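Local coordinates for protein putative sporulation-specific glycosylase YdhD (Bacillus subtilis subsp. subtilis str. 168, PDB 3CZ8) that probably hydrolyses glycosidic bonds of a chitin-like or cell-wall polysaccharide during sporulation, this chain being the family 18 glycosyl hydrolase part of a longer protein that also carries LysM repeats, at residues A[257-262]-A[285-290]. The protein carries 1 engineered substitution. Residues are numbered along the deposited sequence; the frame is centred on the assembly and turned at random. Where two conformers were deposited one is given.
Sequences IQYSAE and VRSMSR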
loop_
_atom_site.group_PDB
_atom_site.type_symbol
_atom_site.label_atom_id
_atom_site.label_comp_id
_atom_site.label_asym_id
_atom_site.label_seq_id
_atom_site.Cartn_x
_atom_site.Cartn_y
_atom_site.Cartn_z
ATOM N N ILE A 257 -11.559 17.789 -9.183
ATOM C CA ILE A 257 -11.335 17.600 -7.752
ATOM C C ILE A 257 -11.608 18.899 -7.004
ATOM O O ILE A 257 -10.834 19.863 -7.094
ATOM C CB ILE A 257 -9.909 17.077 -7.446
ATOM C CG1 ILE A 257 -9.665 15.737 -8.152
ATOM C CG2 ILE A 257 -9.701 16.923 -5.933
ATOM C CD1 ILE A 257 -8.199 15.320 -8.225
ATOM N N GLN A 258 -12.728 18.918 -6.286
ATOM C CA GLN A 258 -13.100 20.076 -5.474
ATOM C C GLN A 258 -12.681 19.924 -4.011
ATOM O O GLN A 258 -12.272 18.846 -3.580
ATOM C CB GLN A 258 -14.592 20.417 -5.617
ATOM C CG GLN A 258 -15.509 19.239 -5.873
ATOM C CD GLN A 258 -16.888 19.656 -6.348
ATOM O OE1 GLN A 258 -17.679 18.820 -6.783
ATOM N NE2 GLN A 258 -17.187 20.949 -6.261
ATOM N N TYR A 259 -12.780 21.019 -3.263
ATOM C CA TYR A 259 -12.240 21.095 -1.915
ATOM C C TYR A 259 -13.239 21.765 -0.977
ATOM O O TYR A 259 -13.647 22.909 -1.204
ATOM C CB TYR A 259 -10.925 21.880 -1.941
ATOM C CG TYR A 259 -10.075 21.752 -0.698
ATOM C CD1 TYR A 259 -9.263 20.636 -0.499
ATOM C CD2 TYR A 259 -10.064 22.757 0.268
ATOM C CE1 TYR A 259 -8.469 20.516 0.637
ATOM C CE2 TYR A 259 -9.276 22.649 1.408
ATOM C CZ TYR A 259 -8.481 21.525 1.586
ATOM O OH TYR A 259 -7.698 21.411 2.708
ATOM N N SER A 260 -13.639 21.043 0.068
ATOM C CA SER A 260 -14.528 21.593 1.086
ATOM C C SER A 260 -13.772 22.587 1.956
ATOM O O SER A 260 -12.705 22.272 2.481
ATOM C CB SER A 260 -15.126 20.482 1.947
ATOM O OG SER A 260 -15.941 21.023 2.969
ATOM N N ALA A 261 -14.317 23.793 2.079
ATOM C CA ALA A 261 -13.701 24.846 2.880
ATOM C C ALA A 261 -13.882 24.563 4.368
ATOM O O ALA A 261 -12.949 24.738 5.157
ATOM C CB ALA A 261 -14.286 26.204 2.514
ATOM N N GLU A 262 -15.087 24.116 4.727
ATOM C CA GLU A 262 -15.448 23.765 6.098
ATOM C C GLU A 262 -14.618 22.588 6.611
ATOM O O GLU A 262 -14.031 22.652 7.695
ATOM C CB GLU A 262 -16.944 23.429 6.172
ATOM C CG GLU A 262 -17.480 23.135 7.573
ATOM C CD GLU A 262 -18.873 22.514 7.565
ATOM O OE1 GLU A 262 -19.232 21.845 8.558
ATOM O OE2 GLU A 262 -19.611 22.689 6.572
ATOM N N VAL A 285 -2.683 16.752 -0.923
ATOM C CA VAL A 285 -1.509 17.461 -0.410
ATOM C C VAL A 285 -1.901 18.643 0.482
ATOM O O VAL A 285 -1.242 18.914 1.490
ATOM C CB VAL A 285 -0.578 17.947 -1.557
ATOM C CG1 VAL A 285 0.818 18.274 -1.031
ATOM C CG2 VAL A 285 -0.484 16.901 -2.659
ATOM N N ARG A 286 -2.985 19.322 0.111
ATOM C CA ARG A 286 -3.481 20.485 0.848
ATOM C C ARG A 286 -4.092 20.100 2.200
ATOM O O ARG A 286 -3.859 20.782 3.198
ATOM C CB ARG A 286 -4.508 21.244 0.004
ATOM C CG ARG A 286 -4.820 22.653 0.491
ATOM C CD ARG A 286 -5.862 23.309 -0.394
ATOM N NE ARG A 286 -6.330 24.587 0.140
ATOM C CZ ARG A 286 -7.321 25.306 -0.382
ATOM N NH1 ARG A 286 -7.968 24.881 -1.463
ATOM N NH2 ARG A 286 -7.671 26.456 0.180
ATOM N N SER A 287 -4.872 19.015 2.213
ATOM C CA SER A 287 -5.523 18.528 3.430
ATOM C C SER A 287 -4.533 17.966 4.432
ATOM O O SER A 287 -4.689 18.150 5.645
ATOM C CB SER A 287 -6.548 17.461 3.083
ATOM O OG SER A 287 -7.712 18.071 2.587
ATOM N N MET A 288 -3.513 17.287 3.912
ATOM C CA MET A 288 -2.452 16.709 4.720
ATOM C C MET A 288 -1.554 17.799 5.295
ATOM O O MET A 288 -1.014 17.639 6.393
ATOM C CB MET A 288 -1.631 15.712 3.893
ATOM C CG MET A 288 -1.057 14.540 4.694
ATOM S SD MET A 288 -1.908 12.957 4.483
ATOM C CE MET A 288 -3.445 13.237 5.321
ATOM N N SER A 289 -1.397 18.895 4.550
ATOM C CA SER A 289 -0.694 20.088 5.036
ATOM C C SER A 289 -1.405 20.698 6.239
ATOM O O SER A 289 -0.761 21.014 7.240
ATOM C CB SER A 289 -0.566 21.144 3.935
ATOM O OG SER A 289 0.344 20.725 2.938
ATOM N N ARG A 290 -2.727 20.840 6.128
ATOM C CA ARG A 290 -3.574 21.379 7.194
ATOM C C ARG A 290 -3.530 20.555 8.479
ATOM O O ARG A 290 -3.705 21.094 9.570
ATOM C CB ARG A 290 -5.027 21.531 6.718
ATOM C CG ARG A 290 -5.314 22.809 5.921
ATOM C CD ARG A 290 -5.193 24.076 6.780
ATOM N NE ARG A 290 -6.248 24.180 7.790
ATOM C CZ ARG A 290 -7.201 25.110 7.803
ATOM N NH1 ARG A 290 -8.112 25.109 8.768
ATOM N NH2 ARG A 290 -7.250 26.046 6.861
#
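Tyr259 and Arg286 carry this contact, the guanidinium lying flat on one face of the phenol ring with the two planes 8° apart. The stack is off-centre: Arg286 CZ sits 4.2 Å from the centroid of the Tyr259 ring, and Arg286 NH1 comes to 3.4 Å from Tyr259 CD2. Arg286 leaves the helix with CG anti to the backbone N (chi1 -164°) and runs on extended to NE, which draws its methylene chain across the same face. A CH-pi contact results, Arg286 CD lying 3.9 Å from the Tyr259 ring centroid. In the conformer given, Ser287 meets the ring obliquely, its OG 3.2 Å from Tyr259 CE1 and hydrogen-bonded to Gln264 O; a second conformer makes its part less certain. The Tyr259 OH is hydrogen-bonded to Gln264 OE1. Strand 258-260 is an outermost strand of the five-stranded antiparallel sheet inserted into the family 18 TIM barrel, and helix 285-297 leads from that sheet back to barrel strand 302-310. A leucine in place of Tyr259 would probably leave the Arg286 guanidinium without its flat partner, free to swing, and Gln264 OE1 without the phenol hydroxyl. The exposed Arg286 can thus probably keep its charge in solvent while packing on the ring, and the phenol is fixed both at its face and at its hydroxyl.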